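Local coordinates for Lmo1076 protein (Listeria monocytogenes serovar 1/2a, PDB 5JQC), which is a putative secreted autolysin, possibly an amidase as a whole protein, seen here as a fragment built of GW (Gly-Trp) modules related to SH3 domains, at residues Y140-G151 / Y159-W170. Numbering follows the deposited sequence.
Sequences YQNKDAKIIKQG and YQFQVGGKTIGW
Ile147 lies across one face of the Tyr159 ring, its CG2 methyl making a CH-pi contact 3.9 Å from the ring centroid and 19° off the normal. Its first torsion, with CG1 beside its own backbone N (chi1 -71°), carries CG1 and CD1 along the CD2 side of the ring, Ile147 CD1 lying 3.8 Å from Tyr159 CD2. Gln150 CB meets the same ring in its plane, so the tyrosine is bounded on a face and at an edge. Farther along this side of the sheet the small Ala145 leaves room for Phe161, whose CD2 meets the alanine CB at 3.9 Å.

The backbones pair antiparallel: Lys146 and Gln162 exchange two hydrogen bonds, and beyond them Gln160 O receives Ile148 N while Gln160 N donates to Lys149 O. Between Ile147, paired with Phe161, and Lys149, paired with Gln160, the register slips by one, a beta bulge with Ile148 as the extra residue. Ile148 CG1 and CD1 lie by the Gln160 side chain, and CG2 by the amide of Gln162, which it crosses nearly at right angles. Gln162 NE2 donates close to its amide plane to Thr167 OG1 at 2.9 Å. Gln160 CB sits over the centre of one Trp170 face, and Lys149 lays its extended chain beside that indole, CD 3.7 Å from CH2.

At the far end Ile168 and Tyr140 approach from opposing sides and meet obliquely, Ile168 CG2 3.4 Å from Tyr140 CZ. Gly164 and Gly165, both with positive phi, suit the type I' turn into strand 166-170.

Phe176 packs edge-to-face on both Tyr159 and Phe161. Strand 144-153 is the middle one of five in the antiparallel sheet of this GW module, between 156-163 and 103-112.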
loop_
_atom_site.group_PDB
_atom_site.type_symbol
_atom_site.label_atom_id
_atom_site.label_comp_id
_atom_site.label_asym_id
_atom_site.label_seq_id
_atom_site.Cartn_x
_atom_site.Cartn_y
_atom_site.Cartn_z
ATOM N N TYR A 140 -11.125 5.399 11.769
ATOM C CA TYR A 140 -11.480 4.107 11.198
ATOM C C TYR A 140 -10.996 2.967 12.074
ATOM O O TYR A 140 -10.885 1.831 11.611
ATOM C CB TYR A 140 -10.913 3.979 9.796
ATOM C CG TYR A 140 -11.231 5.150 8.910
ATOM C CD1 TYR A 140 -10.434 6.278 8.919
ATOM C CD2 TYR A 140 -12.319 5.120 8.055
ATOM C CE1 TYR A 140 -10.711 7.349 8.096
ATOM C CE2 TYR A 140 -12.603 6.186 7.226
ATOM C CZ TYR A 140 -11.799 7.303 7.258
ATOM O OH TYR A 140 -12.066 8.379 6.432
ATOM N N GLN A 141 -10.693 3.251 13.330
ATOM C CA GLN A 141 -10.199 2.206 14.202
ATOM C C GLN A 141 -11.244 1.103 14.335
ATOM O O GLN A 141 -12.447 1.363 14.431
ATOM C CB GLN A 141 -9.812 2.814 15.552
ATOM C CG GLN A 141 -9.332 1.850 16.635
ATOM C CD GLN A 141 -8.110 1.043 16.253
ATOM O OE1 GLN A 141 -7.475 1.270 15.217
ATOM N NE2 GLN A 141 -7.783 0.069 17.097
ATOM N N ASN A 142 -10.780 -0.139 14.258
ATOM C CA ASN A 142 -11.604 -1.340 14.403
ATOM C C ASN A 142 -12.679 -1.473 13.332
ATOM O O ASN A 142 -13.556 -2.327 13.458
ATOM C CB ASN A 142 -12.223 -1.420 15.798
ATOM C CG ASN A 142 -11.197 -1.759 16.860
ATOM O OD1 ASN A 142 -10.323 -2.603 16.653
ATOM N ND2 ASN A 142 -11.289 -1.093 18.007
ATOM N N LYS A 143 -12.610 -0.704 12.240
ATOM C CA LYS A 143 -13.529 -0.874 11.119
ATOM C C LYS A 143 -12.994 -1.906 10.132
ATOM O O LYS A 143 -11.780 -2.107 10.005
ATOM C CB LYS A 143 -13.769 0.444 10.370
ATOM C CG LYS A 143 -14.441 1.536 11.183
ATOM C CD LYS A 143 -15.305 2.448 10.302
ATOM C CE LYS A 143 -16.267 3.284 11.160
ATOM N NZ LYS A 143 -17.280 4.032 10.350
ATOM N N ASP A 144 -13.916 -2.536 9.409
ATOM C CA ASP A 144 -13.530 -3.400 8.303
ATOM C C ASP A 144 -13.130 -2.574 7.095
ATOM O O ASP A 144 -13.623 -1.464 6.881
ATOM C CB ASP A 144 -14.672 -4.341 7.922
ATOM C CG ASP A 144 -14.676 -5.592 8.758
ATOM O OD1 ASP A 144 -13.830 -5.690 9.683
ATOM O OD2 ASP A 144 -15.532 -6.460 8.507
ATOM N N ALA A 145 -12.231 -3.131 6.293
ATOM C CA ALA A 145 -11.701 -2.398 5.158
ATOM C C ALA A 145 -11.317 -3.372 4.061
ATOM O O ALA A 145 -10.998 -4.539 4.321
ATOM C CB ALA A 145 -10.498 -1.541 5.572
ATOM N N LYS A 146 -11.370 -2.884 2.828
ATOM C CA LYS A 146 -10.902 -3.626 1.671
ATOM C C LYS A 146 -9.559 -3.044 1.245
ATOM O O LYS A 146 -9.440 -1.833 1.028
ATOM C CB LYS A 146 -11.921 -3.563 0.534
ATOM C CG LYS A 146 -11.564 -4.470 -0.619
ATOM C CD LYS A 146 -12.546 -4.343 -1.774
ATOM C CE LYS A 146 -12.103 -5.203 -2.941
ATOM N NZ LYS A 146 -12.848 -4.877 -4.186
ATOM N N ILE A 147 -8.555 -3.903 1.138
ATOM C CA ILE A 147 -7.207 -3.503 0.762
ATOM C C ILE A 147 -7.055 -3.720 -0.740
ATOM O O ILE A 147 -7.184 -4.849 -1.226
ATOM C CB ILE A 147 -6.171 -4.307 1.556
ATOM C CG1 ILE A 147 -6.181 -3.860 3.028
ATOM C CG2 ILE A 147 -4.808 -4.200 0.898
ATOM C CD1 ILE A 147 -5.977 -4.997 4.032
ATOM N N ILE A 148 -6.793 -2.642 -1.482
ATOM C CA ILE A 148 -6.832 -2.687 -2.943
ATOM C C ILE A 148 -5.472 -2.455 -3.603
ATOM O O ILE A 148 -5.339 -2.702 -4.816
ATOM C CB ILE A 148 -7.856 -1.678 -3.497
ATOM C CG1 ILE A 148 -7.351 -0.257 -3.258
ATOM C CG2 ILE A 148 -9.211 -1.892 -2.834
ATOM C CD1 ILE A 148 -8.365 0.813 -3.551
ATOM N N LYS A 149 -4.461 -2.002 -2.864
ATOM C CA LYS A 149 -3.169 -1.729 -3.474
ATOM C C LYS A 149 -2.122 -1.662 -2.373
ATOM O O LYS A 149 -2.434 -1.297 -1.236
ATOM C CB LYS A 149 -3.211 -0.415 -4.254
ATOM C CG LYS A 149 -2.256 -0.319 -5.408
ATOM C CD LYS A 149 -2.248 1.115 -5.915
ATOM C CE LYS A 149 -1.680 1.212 -7.316
ATOM N NZ LYS A 149 -1.989 2.542 -7.911
ATOM N N GLN A 150 -0.879 -1.995 -2.720
ATOM C CA GLN A 150 0.234 -1.810 -1.796
ATOM C C GLN A 150 1.370 -1.081 -2.492
ATOM O O GLN A 150 1.450 -1.034 -3.723
ATOM C CB GLN A 150 0.756 -3.133 -1.230
ATOM C CG GLN A 150 1.418 -4.043 -2.227
ATOM C CD GLN A 150 2.161 -5.168 -1.552
ATOM O OE1 GLN A 150 1.627 -5.809 -0.662
ATOM N NE2 GLN A 150 3.416 -5.392 -1.947
ATOM N N GLY A 151 2.245 -0.502 -1.672
ATOM C CA GLY A 151 3.461 0.125 -2.133
ATOM C C GLY A 151 4.412 0.239 -0.972
ATOM O O GLY A 151 3.969 0.364 0.178
ATOM N N TYR A 159 -0.790 0.127 2.702
ATOM C CA TYR A 159 -1.968 -0.378 1.995
ATOM C C TYR A 159 -2.885 0.771 1.629
ATOM O O TYR A 159 -3.185 1.619 2.477
ATOM C CB TYR A 159 -2.761 -1.345 2.859
ATOM C CG TYR A 159 -2.155 -2.688 2.993
ATOM C CD1 TYR A 159 -1.236 -3.153 2.070
ATOM C CD2 TYR A 159 -2.511 -3.503 4.048
ATOM C CE1 TYR A 159 -0.681 -4.409 2.209
ATOM C CE2 TYR A 159 -1.975 -4.751 4.199
ATOM C CZ TYR A 159 -1.065 -5.208 3.276
ATOM O OH TYR A 159 -0.528 -6.468 3.435
ATOM N N GLN A 160 -3.361 0.777 0.394
ATOM C CA GLN A 160 -4.488 1.620 0.028
ATOM C C GLN A 160 -5.766 0.848 0.329
ATOM O O GLN A 160 -5.862 -0.342 0.016
ATOM C CB GLN A 160 -4.416 2.009 -1.448
ATOM C CG GLN A 160 -5.398 3.101 -1.805
ATOM C CD GLN A 160 -5.397 3.431 -3.265
ATOM O OE1 GLN A 160 -5.177 2.563 -4.105
ATOM N NE2 GLN A 160 -5.631 4.699 -3.586
ATOM N N PHE A 161 -6.739 1.506 0.950
ATOM C CA PHE A 161 -7.857 0.776 1.534
ATOM C C PHE A 161 -9.164 1.552 1.414
ATOM O O PHE A 161 -9.185 2.782 1.311
ATOM C CB PHE A 161 -7.609 0.455 3.013
ATOM C CG PHE A 161 -7.697 1.666 3.909
ATOM C CD1 PHE A 161 -6.659 2.571 3.973
ATOM C CD2 PHE A 161 -8.827 1.909 4.660
ATOM C CE1 PHE A 161 -6.750 3.685 4.764
ATOM C CE2 PHE A 161 -8.920 3.013 5.449
ATOM C CZ PHE A 161 -7.879 3.904 5.507
ATOM N N GLN A 162 -10.264 0.801 1.474
ATOM C CA GLN A 162 -11.616 1.340 1.388
ATOM C C GLN A 162 -12.408 0.955 2.628
ATOM O O GLN A 162 -12.253 -0.155 3.155
ATOM C CB GLN A 162 -12.339 0.819 0.151
ATOM C CG GLN A 162 -11.554 1.008 -1.126
ATOM C CD GLN A 162 -12.302 0.475 -2.339
ATOM O OE1 GLN A 162 -12.705 -0.691 -2.377
ATOM N NE2 GLN A 162 -12.482 1.327 -3.342
ATOM N N VAL A 163 -13.259 1.877 3.083
ATOM C CA VAL A 163 -14.225 1.636 4.156
ATOM C C VAL A 163 -15.600 2.068 3.645
ATOM O O VAL A 163 -15.777 3.213 3.207
ATOM C CB VAL A 163 -13.853 2.381 5.457
ATOM C CG1 VAL A 163 -14.872 2.121 6.565
ATOM C CG2 VAL A 163 -12.463 1.971 5.935
ATOM N N GLY A 164 -16.563 1.153 3.687
ATOM C CA GLY A 164 -17.876 1.429 3.123
ATOM C C GLY A 164 -17.867 1.770 1.644
ATOM O O GLY A 164 -18.542 2.720 1.229
ATOM N N GLY A 165 -17.113 1.028 0.836
ATOM C CA GLY A 165 -17.120 1.248 -0.593
ATOM C C GLY A 165 -16.344 2.454 -1.081
ATOM O O GLY A 165 -16.204 2.622 -2.300
ATOM N N LYS A 166 -15.825 3.290 -0.182
ATOM C CA LYS A 166 -15.095 4.500 -0.549
ATOM C C LYS A 166 -13.602 4.343 -0.229
ATOM O O LYS A 166 -13.233 4.007 0.905
ATOM C CB LYS A 166 -15.673 5.722 0.185
ATOM C CG LYS A 166 -16.827 6.443 -0.532
ATOM C CD LYS A 166 -18.118 5.615 -0.543
ATOM C CE LYS A 166 -19.267 6.292 -1.314
ATOM N NZ LYS A 166 -20.438 5.372 -1.489
ATOM N N THR A 167 -12.753 4.601 -1.229
ATOM C CA THR A 167 -11.301 4.614 -1.029
ATOM C C THR A 167 -10.898 5.731 -0.068
ATOM O O THR A 167 -11.117 6.913 -0.351
ATOM C CB THR A 167 -10.573 4.796 -2.358
ATOM O OG1 THR A 167 -10.923 3.742 -3.252
ATOM C CG2 THR A 167 -9.041 4.801 -2.134
ATOM N N ILE A 168 -10.296 5.366 1.056
ATOM C CA ILE A 168 -9.960 6.348 2.086
ATOM C C ILE A 168 -8.575 6.942 1.873
ATOM O O ILE A 168 -8.368 8.147 2.042
ATOM C CB ILE A 168 -10.074 5.700 3.473
ATOM C CG1 ILE A 168 -11.481 5.133 3.655
ATOM C CG2 ILE A 168 -9.771 6.714 4.545
ATOM C CD1 ILE A 168 -12.566 6.195 3.609
ATOM N N GLY A 169 -7.607 6.114 1.525
ATOM C CA GLY A 169 -6.234 6.589 1.471
ATOM C C GLY A 169 -5.272 5.437 1.691
ATOM O O GLY A 169 -5.564 4.292 1.338
ATOM N N TRP A 170 -4.129 5.772 2.274
ATOM C CA TRP A 170 -3.044 4.832 2.481
ATOM C C TRP A 170 -2.691 4.762 3.956
ATOM O O TRP A 170 -2.601 5.789 4.649
ATOM C CB TRP A 170 -1.811 5.230 1.668
ATOM C CG TRP A 170 -1.987 5.128 0.164
ATOM C CD1 TRP A 170 -2.623 6.027 -0.660
ATOM C CD2 TRP A 170 -1.474 4.101 -0.694
ATOM N NE1 TRP A 170 -2.540 5.617 -1.965
ATOM C CE2 TRP A 170 -1.847 4.434 -2.016
ATOM C CE3 TRP A 170 -0.745 2.927 -0.474
ATOM C CZ2 TRP A 170 -1.511 3.641 -3.105
ATOM C CZ3 TRP A 170 -0.422 2.138 -1.559
ATOM C CH2 TRP A 170 -0.797 2.501 -2.856
#